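Local coordinates for protein alpha-L-rhamnosidase (Aspergillus terreus, PDB 6GSZ) that probably hydrolyses terminal non-reducing alpha-L-rhamnose residues of alpha-L-rhamnosides, and binds calcium ions, at residues 70-73 with 74-78; 475-478 with 479-483; 489-492 with 493-496; 834-837 with 838-842. All blocks are in the same frame, centred on the assembly; numbering follows the deposited sequence.

Contact 1. Residues 70-73 with 74-78; sequences SPLQ and SGEEA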
loop_
_atom_site.group_PDB
_atom_site.type_symbol
_atom_site.label_atom_id
_atom_site.label_comp_id
_atom_site.label_asym_id
_atom_site.label_seq_id
_atom_site.Cartn_x
_atom_site.Cartn_y
_atom_site.Cartn_z
ATOM N N SER A 70 10.422 -31.704 -1.385
ATOM C CA SER A 70 9.076 -32.144 -1.694
ATOM C C SER A 70 8.086 -31.081 -1.194
ATOM O O SER A 70 8.398 -30.285 -0.308
ATOM C CB SER A 70 8.780 -33.482 -1.065
ATOM O OG SER A 70 9.067 -33.413 0.306
ATOM N N PRO A 71 6.897 -31.009 -1.793
ATOM C CA PRO A 71 5.879 -30.033 -1.352
ATOM C C PRO A 71 5.549 -30.127 0.138
ATOM O O PRO A 71 5.515 -31.220 0.708
ATOM C CB PRO A 71 4.656 -30.359 -2.208
ATOM C CG PRO A 71 5.227 -31.080 -3.420
ATOM C CD PRO A 71 6.414 -31.857 -2.895
ATOM N N LEU A 72 5.410 -28.972 0.764
ATOM C CA LEU A 72 4.967 -28.906 2.155
ATOM C C LEU A 72 3.466 -29.212 2.244
ATOM O O LEU A 72 2.683 -28.836 1.401
ATOM C CB LEU A 72 5.269 -27.518 2.722
ATOM C CG LEU A 72 6.748 -27.152 2.788
ATOM C CD1 LEU A 72 6.922 -25.660 2.949
ATOM C CD2 LEU A 72 7.433 -27.899 3.918
ATOM N N GLN A 73 3.107 -29.942 3.292
ATOM C CA GLN A 73 1.686 -30.221 3.593
ATOM C C GLN A 73 1.067 -29.077 4.428
ATOM O O GLN A 73 1.766 -28.296 5.093
ATOM C CB GLN A 73 1.634 -31.583 4.304
ATOM C CG GLN A 73 2.094 -32.725 3.407
ATOM C CD GLN A 73 1.932 -34.079 4.047
ATOM O OE1 GLN A 73 1.075 -34.278 4.890
ATOM N NE2 GLN A 73 2.754 -35.024 3.645
ATOM N N SER A 74 -0.272 -29.078 4.529
ATOM C CA SER A 74 -0.982 -28.153 5.404
ATOM C C SER A 74 -0.466 -28.310 6.835
ATOM O O SER A 74 -0.408 -29.454 7.360
ATOM C CB SER A 74 -2.468 -28.462 5.337
ATOM O OG SER A 74 -3.158 -27.682 6.314
ATOM N N GLY A 75 -0.096 -27.194 7.474
ATOM C CA GLY A 75 0.385 -27.228 8.844
ATOM C C GLY A 75 1.786 -27.785 9.035
ATOM O O GLY A 75 2.242 -27.912 10.182
ATOM N N GLU A 76 2.529 -28.053 7.946
ATOM C CA GLU A 76 3.858 -28.666 8.063
ATOM C C GLU A 76 4.926 -27.579 8.030
ATOM O O GLU A 76 5.038 -26.837 7.031
ATOM C CB GLU A 76 4.128 -29.632 6.915
ATOM C CG GLU A 76 5.469 -30.349 7.061
ATOM C CD GLU A 76 5.860 -31.263 5.913
ATOM O OE1 GLU A 76 5.166 -31.260 4.867
ATOM O OE2 GLU A 76 6.854 -32.023 6.110
ATOM N N GLU A 77 5.698 -27.479 9.109
ATOM C CA GLU A 77 6.791 -26.502 9.188
ATOM C C GLU A 77 8.098 -27.117 8.682
ATOM O O GLU A 77 8.467 -28.250 9.055
ATOM C CB GLU A 77 7.018 -26.059 10.632
ATOM C CG GLU A 77 8.014 -24.949 10.834
ATOM C CD GLU A 77 8.294 -24.643 12.292
ATOM O OE1 GLU A 77 9.029 -25.441 12.930
ATOM O OE2 GLU A 77 7.843 -23.582 12.760
ATOM N N ALA A 78 8.811 -26.314 7.890
ATOM C CA ALA A 78 10.227 -26.583 7.582
ATOM C C ALA A 78 11.088 -25.437 8.113
ATOM O O ALA A 78 10.669 -24.244 8.120
ATOM C CB ALA A 78 10.427 -26.762 6.102
HETATM O O HOH W 1 6.279 -32.391 2.853
#

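Contact 2. Residues 475-478 with 479-483; sequences HAFS and RTANF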
loop_
_atom_site.group_PDB
_atom_site.type_symbol
_atom_site.label_atom_id
_atom_site.label_comp_id
_atom_site.label_asym_id
_atom_site.label_seq_id
_atom_site.Cartn_x
_atom_site.Cartn_y
_atom_site.Cartn_z
ATOM N N HIS A 475 -2.417 3.568 -10.119
ATOM C CA HIS A 475 -1.713 3.543 -11.399
ATOM C C HIS A 475 -0.658 4.662 -11.410
ATOM O O HIS A 475 0.520 4.436 -11.741
ATOM C CB HIS A 475 -2.707 3.618 -12.561
ATOM C CG HIS A 475 -2.111 3.462 -13.927
ATOM N ND1 HIS A 475 -2.898 3.635 -15.060
ATOM C CD2 HIS A 475 -0.850 3.257 -14.362
ATOM C CE1 HIS A 475 -2.128 3.494 -16.148
ATOM N NE2 HIS A 475 -0.882 3.250 -15.738
ATOM N N ALA A 476 -1.058 5.873 -11.068
ATOM C CA ALA A 476 -0.151 7.021 -11.070
ATOM C C ALA A 476 0.975 6.894 -10.039
ATOM O O ALA A 476 2.119 7.275 -10.320
ATOM C CB ALA A 476 -0.930 8.307 -10.808
ATOM N N PHE A 477 0.676 6.335 -8.871
ATOM C CA PHE A 477 1.605 6.401 -7.720
ATOM C C PHE A 477 2.552 5.184 -7.623
ATOM O O PHE A 477 3.536 5.281 -6.895
ATOM C CB PHE A 477 0.806 6.561 -6.416
ATOM C CG PHE A 477 1.669 6.827 -5.207
ATOM C CD1 PHE A 477 2.393 8.012 -5.107
ATOM C CD2 PHE A 477 1.731 5.911 -4.162
ATOM C CE1 PHE A 477 3.219 8.243 -4.024
ATOM C CE2 PHE A 477 2.558 6.147 -3.071
ATOM C CZ PHE A 477 3.290 7.319 -3.006
ATOM N N SER A 478 2.260 4.040 -8.263
ATOM C CA SER A 478 2.982 2.804 -7.860
ATOM C C SER A 478 4.506 2.880 -8.186
ATOM O O SER A 478 5.279 2.264 -7.446
ATOM C CB SER A 478 2.333 1.537 -8.412
ATOM O OG SER A 478 2.809 1.215 -9.689
ATOM N N ARG A 479 4.946 3.663 -9.207
ATOM C CA ARG A 479 6.357 3.785 -9.461
ATOM C C ARG A 479 7.084 4.368 -8.239
ATOM O O ARG A 479 8.199 3.946 -7.882
ATOM C CB ARG A 479 6.562 4.656 -10.705
ATOM C CG ARG A 479 7.991 4.823 -11.189
ATOM C CD ARG A 479 7.927 5.546 -12.514
ATOM N NE ARG A 479 9.233 5.874 -13.064
ATOM C CZ ARG A 479 9.382 6.373 -14.309
ATOM N NH1 ARG A 479 8.342 6.491 -15.140
ATOM N NH2 ARG A 479 10.588 6.709 -14.729
ATOM N N THR A 480 6.464 5.355 -7.603
ATOM C CA THR A 480 6.942 5.942 -6.374
ATOM C C THR A 480 6.830 4.926 -5.203
ATOM O O THR A 480 7.772 4.689 -4.430
ATOM C CB THR A 480 6.189 7.248 -6.064
ATOM O OG1 THR A 480 6.341 8.166 -7.153
ATOM C CG2 THR A 480 6.697 7.868 -4.772
ATOM N N ALA A 481 5.632 4.353 -5.052
ATOM C CA ALA A 481 5.328 3.520 -3.902
ATOM C C ALA A 481 6.301 2.346 -3.780
ATOM O O ALA A 481 6.778 2.028 -2.702
ATOM C CB ALA A 481 3.935 2.955 -4.052
ATOM N N ASN A 482 6.602 1.684 -4.928
ATOM C CA ASN A 482 7.354 0.478 -4.942
ATOM C C ASN A 482 8.854 0.701 -4.633
ATOM O O ASN A 482 9.585 -0.274 -4.379
ATOM C CB ASN A 482 7.296 -0.195 -6.317
ATOM C CG ASN A 482 5.929 -0.631 -6.778
ATOM O OD1 ASN A 482 4.950 -0.572 -5.990
ATOM N ND2 ASN A 482 5.830 -1.202 -7.979
ATOM N N PHE A 483 9.283 1.963 -4.646
ATOM C CA PHE A 483 10.608 2.313 -4.201
ATOM C C PHE A 483 10.625 2.520 -2.678
ATOM O O PHE A 483 11.578 2.127 -1.966
ATOM C CB PHE A 483 11.049 3.597 -4.909
ATOM C CG PHE A 483 12.461 4.041 -4.636
ATOM C CD1 PHE A 483 12.771 4.830 -3.544
ATOM C CD2 PHE A 483 13.491 3.719 -5.515
ATOM C CE1 PHE A 483 14.072 5.281 -3.318
ATOM C CE2 PHE A 483 14.782 4.214 -5.322
ATOM C CZ PHE A 483 15.073 4.981 -4.216
HETATM O O HOH W 2 3.389 4.662 -11.558
HETATM O O HOH W 3 4.671 7.456 -9.226
HETATM O O HOH W 4 3.257 -1.518 -9.389
#

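Contact 3. Residues 489-492 with 493-496; sequences GFLR and AWLK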
loop_
_atom_site.group_PDB
_atom_site.type_symbol
_atom_site.label_atom_id
_atom_site.label_comp_id
_atom_site.label_asym_id
_atom_site.label_seq_id
_atom_site.Cartn_x
_atom_site.Cartn_y
_atom_site.Cartn_z
ATOM N N GLY A 489 3.835 -8.098 -2.179
ATOM C CA GLY A 489 2.740 -8.962 -1.697
ATOM C C GLY A 489 1.406 -8.245 -1.533
ATOM O O GLY A 489 0.335 -8.791 -1.902
ATOM N N PHE A 490 1.488 -7.014 -1.054
ATOM C CA PHE A 490 0.304 -6.164 -0.907
ATOM C C PHE A 490 -0.404 -6.009 -2.248
ATOM O O PHE A 490 -1.610 -6.151 -2.360
ATOM C CB PHE A 490 0.753 -4.839 -0.314
ATOM C CG PHE A 490 -0.285 -3.776 -0.135
ATOM C CD1 PHE A 490 -0.715 -3.018 -1.196
ATOM C CD2 PHE A 490 -0.867 -3.540 1.101
ATOM C CE1 PHE A 490 -1.638 -1.993 -1.049
ATOM C CE2 PHE A 490 -1.768 -2.499 1.245
ATOM C CZ PHE A 490 -2.189 -1.748 0.178
ATOM N N LEU A 491 0.352 -5.656 -3.288
ATOM C CA LEU A 491 -0.258 -5.418 -4.607
ATOM C C LEU A 491 -0.588 -6.731 -5.308
ATOM O O LEU A 491 -1.551 -6.762 -6.081
ATOM C CB LEU A 491 0.637 -4.522 -5.453
ATOM C CG LEU A 491 0.718 -3.077 -4.975
ATOM C CD1 LEU A 491 1.783 -2.341 -5.752
ATOM C CD2 LEU A 491 -0.634 -2.361 -5.066
ATOM N N ARG A 492 0.133 -7.819 -4.980
ATOM C CA ARG A 492 -0.253 -9.090 -5.538
ATOM C C ARG A 492 -1.720 -9.426 -5.188
ATOM O O ARG A 492 -2.509 -9.885 -6.040
ATOM C CB ARG A 492 0.669 -10.210 -5.062
ATOM C CG ARG A 492 0.467 -11.534 -5.780
ATOM C CD ARG A 492 1.341 -12.660 -5.262
ATOM N NE ARG A 492 1.321 -13.756 -6.228
ATOM C CZ ARG A 492 2.203 -14.759 -6.203
ATOM N NH1 ARG A 492 2.989 -14.917 -5.129
ATOM N NH2 ARG A 492 2.333 -15.566 -7.270
ATOM N N ALA A 493 -2.031 -9.263 -3.896
ATOM C CA ALA A 493 -3.372 -9.554 -3.383
ATOM C C ALA A 493 -4.414 -8.632 -4.038
ATOM O O ALA A 493 -5.492 -9.093 -4.506
ATOM C CB ALA A 493 -3.359 -9.455 -1.870
ATOM N N TRP A 494 -4.106 -7.339 -4.066
ATOM C CA TRP A 494 -5.034 -6.368 -4.637
ATOM C C TRP A 494 -5.365 -6.707 -6.090
ATOM O O TRP A 494 -6.509 -6.617 -6.557
ATOM C CB TRP A 494 -4.515 -4.952 -4.444
ATOM C CG TRP A 494 -5.461 -3.896 -4.888
ATOM C CD1 TRP A 494 -6.604 -3.507 -4.249
ATOM C CD2 TRP A 494 -5.393 -3.094 -6.068
ATOM N NE1 TRP A 494 -7.220 -2.503 -4.957
ATOM C CE2 TRP A 494 -6.521 -2.245 -6.101
ATOM C CE3 TRP A 494 -4.490 -3.030 -7.141
ATOM C CZ2 TRP A 494 -6.773 -1.333 -7.128
ATOM C CZ3 TRP A 494 -4.745 -2.148 -8.163
ATOM C CH2 TRP A 494 -5.872 -1.321 -8.170
ATOM N N LEU A 495 -4.310 -7.051 -6.863
ATOM C CA LEU A 495 -4.486 -7.336 -8.263
ATOM C C LEU A 495 -5.249 -8.641 -8.535
ATOM O O LEU A 495 -5.919 -8.736 -9.579
ATOM C CB LEU A 495 -3.142 -7.304 -8.995
ATOM C CG LEU A 495 -2.566 -5.888 -9.195
ATOM C CD1 LEU A 495 -1.093 -5.958 -9.534
ATOM C CD2 LEU A 495 -3.340 -5.150 -10.278
ATOM N N LYS A 496 -5.189 -9.608 -7.591
ATOM C CA LYS A 496 -6.073 -10.771 -7.704
ATOM C C LYS A 496 -7.556 -10.348 -7.665
ATOM O O LYS A 496 -8.383 -10.814 -8.444
ATOM C CB LYS A 496 -5.790 -11.763 -6.558
ATOM C CG LYS A 496 -4.466 -12.483 -6.727
ATOM C CD LYS A 496 -4.176 -13.405 -5.554
ATOM C CE LYS A 496 -2.916 -14.194 -5.789
ATOM N NZ LYS A 496 -2.569 -14.999 -4.594
#

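Contact 4. Residues 834-837 with 838-842; sequences AEVP and PNTRA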
loop_
_atom_site.group_PDB
_atom_site.type_symbol
_atom_site.label_atom_id
_atom_site.label_comp_id
_atom_site.label_asym_id
_atom_site.label_seq_id
_atom_site.Cartn_x
_atom_site.Cartn_y
_atom_site.Cartn_z
ATOM N N ALA A 834 28.638 5.720 -4.871
ATOM C CA ALA A 834 27.579 4.842 -5.333
ATOM C C ALA A 834 27.829 3.454 -4.747
ATOM O O ALA A 834 28.909 2.912 -4.877
ATOM C CB ALA A 834 27.565 4.778 -6.832
ATOM N N GLU A 835 26.821 2.932 -4.059
ATOM C CA GLU A 835 26.849 1.589 -3.498
ATOM C C GLU A 835 26.003 0.673 -4.375
ATOM O O GLU A 835 24.850 1.006 -4.660
ATOM C CB GLU A 835 26.256 1.659 -2.105
ATOM C CG GLU A 835 26.226 0.387 -1.337
ATOM C CD GLU A 835 25.567 0.567 0.036
ATOM O OE1 GLU A 835 24.927 1.670 0.299
ATOM O OE2 GLU A 835 25.689 -0.374 0.844
ATOM N N VAL A 836 26.597 -0.432 -4.811
ATOM C CA VAL A 836 25.993 -1.411 -5.727
ATOM C C VAL A 836 26.000 -2.743 -5.003
ATOM O O VAL A 836 27.046 -3.196 -4.557
ATOM C CB VAL A 836 26.745 -1.457 -7.070
ATOM C CG1 VAL A 836 26.243 -2.543 -8.023
ATOM C CG2 VAL A 836 26.695 -0.087 -7.728
ATOM N N PRO A 837 24.834 -3.399 -4.808
ATOM C CA PRO A 837 24.824 -4.601 -3.996
ATOM C C PRO A 837 25.411 -5.833 -4.662
ATOM O O PRO A 837 25.468 -5.944 -5.910
ATOM C CB PRO A 837 23.327 -4.788 -3.649
ATOM C CG PRO A 837 22.595 -4.088 -4.784
ATOM C CD PRO A 837 23.503 -2.978 -5.261
ATOM N N PRO A 838 25.831 -6.810 -3.819
ATOM C CA PRO A 838 26.300 -8.092 -4.314
ATOM C C PRO A 838 25.306 -8.662 -5.334
ATOM O O PRO A 838 24.093 -8.611 -5.145
ATOM C CB PRO A 838 26.443 -8.952 -3.047
ATOM C CG PRO A 838 26.663 -7.943 -1.947
ATOM C CD PRO A 838 25.819 -6.758 -2.341
ATOM N N ASN A 839 25.839 -9.316 -6.360
ATOM C CA ASN A 839 25.089 -10.050 -7.384
ATOM C C ASN A 839 24.400 -9.128 -8.396
ATOM O O ASN A 839 23.578 -9.619 -9.194
ATOM C CB ASN A 839 24.092 -11.041 -6.763
ATOM C CG ASN A 839 23.999 -12.319 -7.573
ATOM O OD1 ASN A 839 24.941 -12.653 -8.325
ATOM N ND2 ASN A 839 22.911 -13.066 -7.440
ATOM N N THR A 840 24.701 -7.818 -8.354
ATOM C CA THR A 840 24.154 -6.868 -9.330
ATOM C C THR A 840 25.305 -6.153 -10.055
ATOM O O THR A 840 26.455 -6.186 -9.602
ATOM C CB THR A 840 23.213 -5.850 -8.675
ATOM O OG1 THR A 840 23.949 -4.880 -7.905
ATOM C CG2 THR A 840 22.161 -6.528 -7.819
ATOM N N ARG A 841 24.913 -5.420 -11.100
ATOM C CA ARG A 841 25.820 -4.535 -11.819
ATOM C C ARG A 841 25.074 -3.238 -12.105
ATOM O O ARG A 841 23.818 -3.215 -12.096
ATOM C CB ARG A 841 26.385 -5.122 -13.112
ATOM C CG ARG A 841 27.228 -6.372 -12.915
ATOM C CD ARG A 841 27.942 -6.827 -14.149
ATOM N NE ARG A 841 28.879 -5.831 -14.686
ATOM C CZ ARG A 841 30.115 -5.609 -14.205
ATOM N NH1 ARG A 841 30.602 -6.323 -13.198
ATOM N NH2 ARG A 841 30.897 -4.711 -14.781
ATOM N N ALA A 842 25.815 -2.155 -12.292
ATOM C CA ALA A 842 25.219 -0.879 -12.572
ATOM C C ALA A 842 25.931 -0.197 -13.750
ATOM O O ALA A 842 27.089 -0.492 -14.072
ATOM C CB ALA A 842 25.274 -0.006 -11.346
#

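Contact 1. Residues 70-73 with 74-78
Gln73 and Glu76 are tied together twice, once through the backbone and once by the acid's side chain reaching back. The backbone bond, Glu76 N to Gln73 O (3.0 Å), closes a type II beta turn. Gly75 takes its third position with a positive phi, a conformation glycine adopts readily. Glu76 sets its CG opposite its own backbone N (chi1 -176°) and continues extended, which returns the carboxylate to the start of the turn. There OE1 uses its anti lone pair to accept a hydrogen bond from Gln73 N at 2.9 Å, almost straight (171°). A bridging water donates both to Glu76 OE1 (2.6 Å) and to Pro71 O (2.6 Å), so two donors hold that oxygen, while OE2 forms a salt bridge with Arg47. A carboxylate suits this place because each oxygen can take a partner of its own. Gln73 lays CB 3.6 Å from Glu76 OE1, but its extended chain then carries the amide away, with the amide plane turned 72° from the carboxylate. On the buried side, Leu72 touches Ala78 through CD2 and CB (3.9 Å), two apolar groups suited to the interior. The loop joins strands 53-58 and 78-86 of the N-terminal immunoglobulin-like domain; Leu72 packs on Val101 and Pro103 of strand 99-103, next to strand 78-86 in the sheet, and Ser74 OG bonds to Gly104 O just beyond it.

Contact 2. Residues 475-478 with 479-483
Phe477 and Ser478 bury the most surface against the following turn of helix 471-484, one through an aromatic ring and the other through its backbone carbonyl and short side chain. A chi1 of -172° lays the Phe477 ring beside its own carbonyl carbon, within touch of Thr480 and Ala481. Thr480 makes an off-centre CH-pi contact, its CB 4.2 Å from the centroid of the Phe477 ring, while Phe477 CE2 meets Ala481 CB at 3.6 Å. Ala481 N lies over one face of the ring, toward the rim, and is bonded to Phe477 O (2.9 Å). The small Ala481 methyl suits a place so close to a ring, which also stacks with Tyr762 and packs on Ile446 and Met450 of helix 437-453. Ser478 O accepts a hydrogen bond from Asn482 N at 2.9 Å. Its hydroxyl reaches Asn482 ND2 through a bridging water, with Asn482 OD1 held by Thr487. The helix is kinked here: a water that accepts from Arg479 N (3.0 Å) also lies 2.9 Å from His475 O, replacing the direct bond. Another water joins Ala476 O and Thr480 OG1. The extended chain of Arg479 carries its guanidinium to a salt bridge with Glu773. The chemistry thus divides the helix: apolar groups pack the ring, while ordered waters take up Arg479 N and the carbonyls of His475 and Ala476, which the kink deprives of their backbone partners.

Contact 3. Residues 489-492 with 493-496
Successive turns of helix 488-503 meet in this buried, within-helix contact, one element of the (alpha/alpha)6 barrel expected of a six-hairpin glycosidase. Four i to i+4 bonds hold it: Ala493 N to Gly489 O (3.1 Å), Trp494 N to Phe490 O (3.2 Å), Leu495 N to Leu491 O (2.9 Å) and Lys496 N to Arg492 O (3.1 Å). Around this backbone the side chains sort by direction. Leu491 and Trp494 form one apolar patch, Leu491 CD2 coming obliquely to the indole at 4.4 Å from Trp494 CE3, and the same leucine methyl lies in the plane of the Phe490 ring, at its edge. These large apolar groups suit a side of the helix buried against its neighbours: Trp494 packs on Thr471 and Ile474 of helix 471-484, while its NE1 bonds to Ile513 O. Leu495 faces Val534, Pro535 and Leu538 of helix 530-542. Basic residues occupy another side. Arg492 runs extended from CG to NE, and its guanidinium forms salt bridges with Glu550 and Glu10; Lys496, also extended, converges on it and forms a salt bridge with Asp305. Their long chains suit a place where acids from other parts of the chain must be reached, and these carboxylates probably balance the paired positive charges. Lys496 CG lies 3.3 Å from Arg492 O, and the two cationic ends approach with Arg492 NE 4.4 Å from Lys496 NZ.

Contact 4. Residues 834-837 with 838-842
Thr840 grips Pro837 O with two donors, closing the type II beta turn that carries the chain from one sheet to another in the C-terminal beta domain. The hydroxyl bond is the shorter, Thr840 OG1 to Pro837 O at 2.7 Å; the backbone bond from Thr840 N to the same oxygen is 3.2 Å. Threonine reaches it because OG1 is set between its own backbone N and carbonyl carbon (chi1 74°), turned back toward the turn's first residue. The corner residues suit their places. Pro838 has the phi of -49° that a proline ring favours at the second position, and Asn839 holds the third with a positive phi, which asparagine tolerates better than most residues other than glycine. Its amide hydrogen-bonds to Gln38 N, Ser60 O and Ser62 OG of the N-terminal immunoglobulin-like domain. Pro838 packs on Trp36 and Phe29 there. Working outward, Pro837 crosses Thr840 at about a right angle, its CD 3.3 Å from Thr840 OG1. Val836 extends the packing from strand 828-836 toward strand 841-845: both it and Ala842 also rest on Ile790, and Arg841 NE forms a salt bridge with Asp855. Compact apolar side chains suit this buried junction between the two strands. Of the two valine branches, CG1 lies 3.3 Å from Thr840 OG1 and CG2 meets Ala842 CB at 3.9 Å.

Contacts 2 and 3 lie on consecutive helices of the catalytic domain, their centres 14 Å apart, and touch where Asn482 OD1 packs 3.6 Å from Leu491 CD1. Helix 471-484, which carries contact 2, also supplies Asp473 to the pocket that binds glucose in this crystal. Contacts 1 and 4 are peripheral turns, 35 Å apart between centres, in different domains; contact 1 lies in the N-terminal immunoglobulin-like domain and contact 4 abuts it. The side chain of Glu76 is about 12 Å from a bound calcium ion, that of Arg841 about 7 Å. Contact 4 comes within about 11 Å of contact 2 at nearest atoms.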